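Local structure of MsStt7d protein (Micromonas, 4IX3) at residues V165-K170 with L221-P226; D246-W251 with A321-R326. The protein probably phosphorylates proteins with ATP as phosphate donor, this chain being the kinase catalytic domain of a homolog of the state-transition kinase Stt7. All blocks are in the same frame, centred on the assembly; numbering follows the deposited sequence.

In the fold
Both contacts are buried, their centres about 10 Å apart, and helix 246-261 ties them together. Interaction 1 lies near the magnesium site and joins the loop that follows strand 164-165 to the long loop leading to helix 236-243; across it there is packing but no hydrogen bond. Interaction 2, further from the centre of the chain, sets residues 246-251 of helix 246-261 against the loop after helix 302-318, and there two arginine-to-carbonyl hydrogen bonds cross it, alongside packing of the arginine chains. Two residues bridge the pair: Asp249 of the helix accepts hydrogen bonds from the backbone N of His166 and Arg167, while Arg323 donates to the carbonyl oxygens of Tyr222 and Leu223.

Interaction 1 of 2, residues V165-K170 with L221-P226; sequences VHRDVK and LYLLPP. With MG (magnesium ion), chain E.
The nearest CA atoms across the two irregular loops belong to Arg167 and Leu223, 8.2 Å apart. Leu223 carries the contact from its side: CG sits over the centre of one face of the Arg167 guanidinium, 3.8 Å from CZ. Its two methyls then divide the work. Leu223 CD1 lies 3.8 Å from Arg167 NE, whereas CD2 meets Val165 CG1 tip to tip, also at 3.8 Å. Val165 CG1, anti to the backbone N (chi1 176°), is the methyl that reaches Leu223. Leu221 O lies at the edge of the Arg167 guanidinium, in its plane, with no hydrogen bond between them; Arg167 NH1 instead makes a weak hydrogen bond to Pro210 O. One residue on, Asp168 turns to the metal: OD2 binds the magnesium ion at 2.0 Å, with four waters and Asp188 OD2 completing six ligands. Asp168 OD1 takes a salt bridge from Lys170 NZ at 2.8 Å on its syn lone pair, and the lysine has a second carboxylate in Asp212. His166, Arg167 and Asp168 form the HRD motif of the protein kinase catalytic loop, here packed by its arginine against the loop leading to helix 236-243, probably at or just beyond the end of the activation segment.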
ATOM      1  N   VAL B 165       0.218 -20.151  -5.957  1.00 12.27           N
ATOM      2  CA  VAL B 165      -1.061 -19.475  -6.169  1.00 11.99           C
ATOM      3  C   VAL B 165      -0.786 -17.989  -6.304  1.00 10.76           C
ATOM      4  O   VAL B 165      -0.114 -17.420  -5.419  1.00 12.24           O
ATOM      5  CB  VAL B 165      -2.079 -19.791  -5.056  1.00 12.40           C
ATOM      6  CG1 VAL B 165      -3.382 -19.017  -5.220  1.00 12.45           C
ATOM      7  CG2 VAL B 165      -2.308 -21.289  -5.021  1.00 14.97           C
ATOM      8  N   HIS B 166      -1.237 -17.374  -7.386  1.00 10.68           N
ATOM      9  CA  HIS B 166      -0.784 -16.012  -7.708  1.00 10.46           C
ATOM     10  C   HIS B 166      -1.448 -15.016  -6.744  1.00 10.83           C
ATOM     11  O   HIS B 166      -0.783 -14.092  -6.244  1.00 11.78           O
ATOM     12  CB  HIS B 166      -1.143 -15.731  -9.187  1.00 11.24           C
ATOM     13  CG  HIS B 166      -0.809 -14.352  -9.612  1.00 10.42           C
ATOM     14  ND1 HIS B 166       0.224 -13.996 -10.435  1.00 13.66           N
ATOM     15  CD2 HIS B 166      -1.446 -13.187  -9.245  1.00  8.92           C
ATOM     16  CE1 HIS B 166       0.228 -12.649 -10.583  1.00  8.17           C
ATOM     17  NE2 HIS B 166      -0.828 -12.173  -9.866  1.00 13.55           N
ATOM     18  N   ARG B 167      -2.746 -15.185  -6.517  1.00 11.55           N
ATOM     19  CA  ARG B 167      -3.473 -14.372  -5.548  1.00 11.58           C
ATOM     20  C   ARG B 167      -3.960 -13.018  -6.070  1.00 11.35           C
ATOM     21  O   ARG B 167      -4.875 -12.432  -5.492  1.00 14.16           O
ATOM     22  CB  ARG B 167      -2.623 -14.167  -4.290  1.00 13.13           C
ATOM     23  CG  ARG B 167      -3.323 -14.560  -2.998  1.00 14.10           C
ATOM     24  CD  ARG B 167      -2.923 -13.644  -1.853  1.00 23.74           C
ATOM     25  NE  ARG B 167      -2.585 -14.394  -0.647  1.00 35.95           N
ATOM     26  CZ  ARG B 167      -3.394 -14.531   0.399  1.00 24.88           C
ATOM     27  NH1 ARG B 167      -4.594 -13.966   0.390  1.00 33.68           N
ATOM     28  NH2 ARG B 167      -3.003 -15.230   1.455  1.00 28.72           N
ATOM     29  N   ASP B 168      -3.359 -12.509  -7.143  1.00 11.05           N
ATOM     30  CA  ASP B 168      -3.735 -11.165  -7.620  1.00 10.76           C
ATOM     31  C   ASP B 168      -3.949 -11.144  -9.123  1.00 10.77           C
ATOM     32  O   ASP B 168      -3.514 -10.242  -9.835  1.00 12.38           O
ATOM     33  CB  ASP B 168      -2.690 -10.104  -7.183  1.00 12.62           C
ATOM     34  CG  ASP B 168      -3.240  -8.675  -7.188  1.00 12.74           C
ATOM     35  OD1 ASP B 168      -4.466  -8.505  -7.312  1.00 14.12           O
ATOM     36  OD2 ASP B 168      -2.424  -7.722  -7.100  1.00 13.98           O
ATOM     37  N   VAL B 169      -4.659 -12.176  -9.579  1.00 10.67           N
ATOM     38  CA  VAL B 169      -5.001 -12.245 -11.003  1.00 10.00           C
ATOM     39  C   VAL B 169      -6.067 -11.187 -11.301  1.00 10.85           C
ATOM     40  O   VAL B 169      -7.114 -11.112 -10.613  1.00 11.59           O
ATOM     41  CB  VAL B 169      -5.503 -13.667 -11.339  1.00 10.25           C
ATOM     42  CG1 VAL B 169      -6.094 -13.717 -12.739  1.00 11.56           C
ATOM     43  CG2 VAL B 169      -4.373 -14.674 -11.181  1.00 10.74           C
ATOM     44  N   LYS B 170      -5.820 -10.405 -12.341  1.00 10.64           N
ATOM     45  CA  LYS B 170      -6.745  -9.367 -12.774  1.00 10.38           C
ATOM     46  C   LYS B 170      -6.183  -8.777 -14.068  1.00  8.96           C
ATOM     47  O   LYS B 170      -4.984  -8.932 -14.337  1.00 10.30           O
ATOM     48  CB  LYS B 170      -6.981  -8.253 -11.702  1.00 11.57           C
ATOM     49  CG  LYS B 170      -5.668  -7.606 -11.231  1.00 11.47           C
ATOM     50  CD  LYS B 170      -5.970  -6.720 -10.038  1.00 14.08           C
ATOM     51  CE  LYS B 170      -4.740  -6.005  -9.495  1.00 14.73           C
ATOM     52  NZ  LYS B 170      -4.859  -5.833  -8.018  1.00 14.06           N
ATOM     53  N   LEU B 221     -11.626 -14.098   1.090  1.00 21.72           N
ATOM     54  CA  LEU B 221     -10.446 -13.244   0.975  1.00 24.22           C
ATOM     55  C   LEU B 221      -9.153 -13.985   1.371  1.00 23.15           C
ATOM     56  O   LEU B 221      -8.070 -13.400   1.418  1.00 31.55           O
ATOM     57  CB  LEU B 221     -10.660 -11.931   1.751  1.00 24.31           C
ATOM     58  CG  LEU B 221     -11.929 -11.200   1.324  1.00 27.77           C
ATOM     59  CD1 LEU B 221     -12.059  -9.986   2.239  1.00 30.17           C
ATOM     60  CD2 LEU B 221     -11.967 -10.846  -0.160  1.00 29.06           C
ATOM     61  N   TYR B 222      -9.248 -15.280   1.621  1.00 22.61           N
ATOM     62  CA  TYR B 222      -8.153 -16.113   2.112  1.00 22.35           C
ATOM     63  C   TYR B 222      -7.719 -17.167   1.082  1.00 22.84           C
ATOM     64  O   TYR B 222      -8.473 -17.486   0.153  1.00 21.28           O
ATOM     65  CB  TYR B 222      -8.612 -16.860   3.376  1.00 25.62           C
ATOM     66  CG  TYR B 222      -9.883 -17.710   3.172  1.00 23.46           C
ATOM     67  CD1 TYR B 222      -9.823 -18.976   2.559  1.00 25.15           C
ATOM     68  CD2 TYR B 222     -11.137 -17.222   3.553  1.00 23.14           C
ATOM     69  CE1 TYR B 222     -10.973 -19.723   2.333  1.00 24.22           C
ATOM     70  CE2 TYR B 222     -12.289 -17.973   3.345  1.00 21.23           C
ATOM     71  CZ  TYR B 222     -12.200 -19.207   2.735  1.00 23.79           C
ATOM     72  OH  TYR B 222     -13.385 -19.894   2.576  1.00 25.77           O
ATOM     73  N   LEU B 223      -6.560 -17.789   1.301  1.00 23.76           N
ATOM     74  CA  LEU B 223      -6.167 -19.029   0.634  1.00 22.63           C
ATOM     75  C   LEU B 223      -6.530 -20.236   1.478  1.00 23.38           C
ATOM     76  O   LEU B 223      -7.126 -21.192   0.973  1.00 23.36           O
ATOM     77  CB  LEU B 223      -4.679 -19.052   0.257  1.00 20.85           C
ATOM     78  CG  LEU B 223      -4.252 -18.005  -0.770  1.00 19.71           C
ATOM     79  CD1 LEU B 223      -2.796 -18.197  -1.146  1.00 18.58           C
ATOM     80  CD2 LEU B 223      -5.112 -18.074  -2.029  1.00 18.45           C
ATOM     81  N   LEU B 224      -6.270 -20.173   2.778  1.00 23.67           N
ATOM     82  CA  LEU B 224      -6.679 -21.242   3.694  1.00 23.61           C
ATOM     83  C   LEU B 224      -7.672 -20.589   4.641  1.00 29.27           C
ATOM     84  O   LEU B 224      -7.441 -19.448   5.057  1.00 29.95           O
ATOM     85  CB  LEU B 224      -5.505 -21.710   4.551  1.00 26.62           C
ATOM     86  CG  LEU B 224      -4.430 -22.479   3.798  1.00 26.10           C
ATOM     87  CD1 LEU B 224      -3.203 -22.753   4.663  1.00 26.86           C
ATOM     88  CD2 LEU B 224      -4.994 -23.745   3.168  1.00 32.19           C
ATOM     89  N   PRO B 225      -8.831 -21.242   4.891  1.00 29.01           N
ATOM     90  CA  PRO B 225      -9.806 -20.680   5.816  1.00 33.56           C
ATOM     91  C   PRO B 225      -9.267 -20.693   7.254  1.00 39.23           C
ATOM     92  O   PRO B 225      -8.489 -21.582   7.630  1.00 37.69           O
ATOM     93  CB  PRO B 225     -10.982 -21.635   5.652  1.00 38.79           C
ATOM     94  CG  PRO B 225     -10.340 -22.968   5.444  1.00 34.78           C
ATOM     95  CD  PRO B 225      -9.141 -22.650   4.571  1.00 29.51           C
ATOM     96  N   PRO B 226      -9.629 -19.669   8.039  1.00 48.96           N
ATOM     97  CA  PRO B 226      -9.371 -19.611   9.474  1.00 40.94           C
ATOM     98  C   PRO B 226      -9.411 -20.928  10.244  1.00 44.51           C
ATOM     99  O   PRO B 226      -8.521 -21.179  11.063  1.00 43.33           O
ATOM    100  CB  PRO B 226     -10.455 -18.658   9.960  1.00 32.75           C
ATOM    101  CG  PRO B 226     -10.447 -17.643   8.865  1.00 45.94           C
ATOM    102  CD  PRO B 226     -10.149 -18.371   7.571  1.00 54.12           C
TER
HETATM  103 MG    MG E 601      -0.724  -6.957  -6.334  1.00 18.83          MG
HETATM  104  O   HOH W   1      -0.341  -8.711  -5.304  1.00 21.20           O
HETATM  105  O   HOH W   2       1.164  -6.255  -5.625  1.00 24.32           O
HETATM  106  O   HOH W   3      -0.922  -5.224  -7.332  1.00 21.73           O
HETATM  107  O   HOH W   4      -1.657  -6.224  -4.722  1.00 21.12           O

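Interaction 2 of 2, residues D246-W251 with A321-R326; sequences DRFDSW and AERDAR
Arg247 and Arg326 run antiparallel past one another, each side chain donating to the other's backbone carbonyl. Outward along Arg247, CB rests 3.8 Å from Arg323 CG, and CG lies 3.8 Å from Arg326 CB. A bend at chi2 (54°) sets the direction of CD. NE then gives a straight bond to Arg326 O, 3.0 Å long at 180°, with the oxygen in the guanidinium plane. At the tip, NH1 makes a salt bridge to Asp246 OD1 at 2.8 Å, while NH2 reaches a water, weakly, at 3.1 Å; that water also lies beside Arg323 O and Arg326 O. Coming the other way, Arg326 NH1 donates to Arg247 O over 3.0 Å from above the carbonyl plane, opposite the helical N-H of Trp251. Trp251 CE3 lies over the rim of one face of this guanidinium, whose NE and NH2 are taken by Glu320 O and the Glu220 carboxylate. An alanine at Arg247 would probably cost Asp246 its salt bridge to this residue and Arg326 O its NE donor. The contact thus packs residues 246-251 of helix 246-261, which also touches helix 141-161, against the loop joining helices 302-318 and 329-332.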
ATOM      1  N   ASP B 246      -5.868 -22.882  -4.806  1.00 14.46           N
ATOM      2  CA  ASP B 246      -5.786 -22.526  -6.224  1.00 14.00           C
ATOM      3  C   ASP B 246      -7.105 -21.999  -6.788  1.00 12.08           C
ATOM      4  O   ASP B 246      -7.109 -21.289  -7.775  1.00 13.30           O
ATOM      5  CB  ASP B 246      -5.287 -23.726  -7.046  1.00 14.33           C
ATOM      6  CG  ASP B 246      -6.173 -24.938  -6.861  1.00 14.77           C
ATOM      7  OD1 ASP B 246      -6.644 -25.463  -7.890  1.00 18.01           O
ATOM      8  OD2 ASP B 246      -6.361 -25.380  -5.703  1.00 18.36           O
ATOM      9  N   ARG B 247      -8.210 -22.452  -6.183  1.00 12.19           N
ATOM     10  CA  ARG B 247      -9.550 -21.983  -6.603  1.00 12.70           C
ATOM     11  C   ARG B 247      -9.754 -20.498  -6.304  1.00 12.10           C
ATOM     12  O   ARG B 247     -10.625 -19.865  -6.913  1.00 13.46           O
ATOM     13  CB  ARG B 247     -10.672 -22.825  -5.993  1.00 14.59           C
ATOM     14  CG  ARG B 247     -11.099 -23.980  -6.886  1.00 17.59           C
ATOM     15  CD  ARG B 247      -9.983 -24.917  -7.340  1.00 17.08           C
ATOM     16  NE  ARG B 247     -10.569 -26.159  -7.826  1.00 15.61           N
ATOM     17  CZ  ARG B 247      -9.954 -27.337  -7.833  1.00 15.05           C
ATOM     18  NH1 ARG B 247      -8.652 -27.412  -7.556  1.00 17.99           N
ATOM     19  NH2 ARG B 247     -10.623 -28.440  -8.140  1.00 18.68           N
ATOM     20  N   PHE B 248      -8.874 -19.876  -5.487  1.00 12.33           N
ATOM     21  CA  PHE B 248      -8.885 -18.410  -5.414  1.00 12.98           C
ATOM     22  C   PHE B 248      -8.551 -17.795  -6.773  1.00 11.48           C
ATOM     23  O   PHE B 248      -9.204 -16.847  -7.255  1.00 12.34           O
ATOM     24  CB  PHE B 248      -7.872 -17.950  -4.346  1.00 13.87           C
ATOM     25  CG  PHE B 248      -7.876 -16.458  -4.126  1.00 13.13           C
ATOM     26  CD1 PHE B 248      -8.477 -15.907  -2.986  1.00 15.57           C
ATOM     27  CD2 PHE B 248      -7.188 -15.592  -4.962  1.00 12.95           C
ATOM     28  CE1 PHE B 248      -8.512 -14.517  -2.790  1.00 14.99           C
ATOM     29  CE2 PHE B 248      -7.170 -14.223  -4.763  1.00 14.81           C
ATOM     30  CZ  PHE B 248      -7.850 -13.676  -3.661  1.00 14.79           C
ATOM     31  N   ASP B 249      -7.541 -18.379  -7.435  1.00 11.53           N
ATOM     32  CA  ASP B 249      -7.168 -17.921  -8.772  1.00 11.69           C
ATOM     33  C   ASP B 249      -8.240 -18.251  -9.828  1.00  9.86           C
ATOM     34  O   ASP B 249      -8.446 -17.477 -10.747  1.00 10.41           O
ATOM     35  CB  ASP B 249      -5.846 -18.536  -9.243  1.00 11.20           C
ATOM     36  CG  ASP B 249      -4.607 -17.941  -8.563  1.00 11.87           C
ATOM     37  OD1 ASP B 249      -4.666 -16.816  -8.002  1.00 10.80           O
ATOM     38  OD2 ASP B 249      -3.533 -18.587  -8.708  1.00 11.48           O
ATOM     39  N   SER B 250      -8.958 -19.354  -9.628  1.00 11.01           N
ATOM     40  CA  SER B 250     -10.050 -19.681 -10.573  1.00 10.00           C
ATOM     41  C   SER B 250     -11.137 -18.592 -10.585  1.00 10.01           C
ATOM     42  O   SER B 250     -11.549 -18.113 -11.642  1.00 10.91           O
ATOM     43  CB  SER B 250     -10.703 -20.987 -10.181  1.00 11.66           C
ATOM     44  OG  SER B 250      -9.776 -22.065 -10.298  1.00 12.61           O
ATOM     45  N   TRP B 251     -11.514 -18.117  -9.383  1.00 10.79           N
ATOM     46  CA  TRP B 251     -12.543 -17.051  -9.288  1.00 11.47           C
ATOM     47  C   TRP B 251     -12.042 -15.782  -9.951  1.00 10.88           C
ATOM     48  O   TRP B 251     -12.726 -15.163 -10.761  1.00 10.95           O
ATOM     49  CB  TRP B 251     -12.839 -16.795  -7.828  1.00 13.50           C
ATOM     50  CG  TRP B 251     -13.786 -15.634  -7.659  1.00 13.06           C
ATOM     51  CD1 TRP B 251     -13.469 -14.282  -7.598  1.00 14.48           C
ATOM     52  CD2 TRP B 251     -15.227 -15.718  -7.457  1.00 12.56           C
ATOM     53  NE1 TRP B 251     -14.601 -13.516  -7.498  1.00 13.92           N
ATOM     54  CE2 TRP B 251     -15.700 -14.336  -7.379  1.00 12.95           C
ATOM     55  CE3 TRP B 251     -16.160 -16.757  -7.421  1.00 13.95           C
ATOM     56  CZ2 TRP B 251     -17.047 -14.033  -7.197  1.00 16.73           C
ATOM     57  CZ3 TRP B 251     -17.512 -16.449  -7.267  1.00 14.75           C
ATOM     58  CH2 TRP B 251     -17.946 -15.105  -7.192  1.00 15.23           C
ATOM     59  N   ALA B 321     -19.879 -20.933  -6.232  1.00 15.20           N
ATOM     60  CA  ALA B 321     -19.815 -20.378  -4.889  1.00 19.25           C
ATOM     61  C   ALA B 321     -18.910 -21.203  -3.982  1.00 16.93           C
ATOM     62  O   ALA B 321     -18.117 -20.657  -3.198  1.00 20.25           O
ATOM     63  CB  ALA B 321     -21.221 -20.291  -4.315  1.00 22.17           C
ATOM     64  N   GLU B 322     -18.982 -22.530  -4.112  1.00 17.39           N
ATOM     65  CA  GLU B 322     -18.214 -23.461  -3.298  1.00 18.33           C
ATOM     66  C   GLU B 322     -16.930 -23.857  -3.982  1.00 17.36           C
ATOM     67  O   GLU B 322     -16.966 -24.295  -5.125  1.00 15.97           O
ATOM     68  CB  GLU B 322     -19.053 -24.706  -2.996  1.00 21.82           C
ATOM     69  CG  GLU B 322     -20.288 -24.407  -2.183  1.00 25.26           C
ATOM     70  CD  GLU B 322     -19.949 -23.983  -0.775  1.00 31.37           C
ATOM     71  OE1 GLU B 322     -18.891 -24.442  -0.278  1.00 34.22           O
ATOM     72  OE2 GLU B 322     -20.768 -23.244  -0.169  1.00 44.79           O
ATOM     73  N   ARG B 323     -15.795 -23.756  -3.286  1.00 16.25           N
ATOM     74  CA  ARG B 323     -14.528 -24.216  -3.832  1.00 16.82           C
ATOM     75  C   ARG B 323     -14.555 -25.667  -4.289  1.00 17.15           C
ATOM     76  O   ARG B 323     -13.946 -26.039  -5.283  1.00 16.94           O
ATOM     77  CB  ARG B 323     -13.380 -23.978  -2.844  1.00 19.14           C
ATOM     78  CG  ARG B 323     -12.899 -22.551  -2.893  1.00 19.97           C
ATOM     79  CD  ARG B 323     -11.626 -22.435  -2.080  1.00 19.41           C
ATOM     80  NE  ARG B 323     -11.272 -21.032  -2.094  1.00 19.91           N
ATOM     81  CZ  ARG B 323     -10.242 -20.548  -1.406  1.00 19.73           C
ATOM     82  NH1 ARG B 323      -9.475 -21.408  -0.744  1.00 20.19           N
ATOM     83  NH2 ARG B 323     -10.025 -19.246  -1.409  1.00 19.11           N
ATOM     84  N   ASP B 324     -15.345 -26.468  -3.584  1.00 15.92           N
ATOM     85  CA  ASP B 324     -15.413 -27.890  -3.897  1.00 19.27           C
ATOM     86  C   ASP B 324     -16.112 -28.179  -5.215  1.00 17.36           C
ATOM     87  O   ASP B 324     -15.983 -29.287  -5.718  1.00 20.44           O
ATOM     88  CB  ASP B 324     -16.126 -28.674  -2.794  1.00 20.74           C
ATOM     89  CG  ASP B 324     -15.223 -28.915  -1.603  1.00 24.65           C
ATOM     90  OD1 ASP B 324     -14.018 -28.575  -1.694  1.00 29.00           O
ATOM     91  OD2 ASP B 324     -15.691 -29.426  -0.579  1.00 27.87           O
ATOM     92  N   ALA B 325     -16.841 -27.191  -5.724  1.00 17.30           N
ATOM     93  CA  ALA B 325     -17.558 -27.313  -6.983  1.00 16.27           C
ATOM     94  C   ALA B 325     -16.823 -26.513  -8.062  1.00 15.00           C
ATOM     95  O   ALA B 325     -17.133 -26.655  -9.236  1.00 18.20           O
ATOM     96  CB  ALA B 325     -18.988 -26.778  -6.795  1.00 18.08           C
ATOM     97  N   ARG B 326     -15.874 -25.642  -7.702  1.00 14.47           N
ATOM     98  CA  ARG B 326     -15.301 -24.694  -8.655  1.00 12.68           C
ATOM     99  C   ARG B 326     -14.177 -25.359  -9.459  1.00 13.58           C
ATOM    100  O   ARG B 326     -13.327 -26.058  -8.874  1.00 15.62           O
ATOM    101  CB  ARG B 326     -14.742 -23.496  -7.866  1.00 14.22           C
ATOM    102  CG  ARG B 326     -14.380 -22.294  -8.732  1.00 13.45           C
ATOM    103  CD  ARG B 326     -13.844 -21.139  -7.882  1.00 12.43           C
ATOM    104  NE  ARG B 326     -14.793 -20.754  -6.824  1.00 13.36           N
ATOM    105  CZ  ARG B 326     -14.468 -20.183  -5.667  1.00 14.10           C
ATOM    106  NH1 ARG B 326     -13.218 -19.820  -5.464  1.00 16.43           N
ATOM    107  NH2 ARG B 326     -15.387 -19.932  -4.749  1.00 17.60           N
TER
HETATM  108  O   HOH W   5     -13.484 -28.193  -7.075  1.00 23.51           O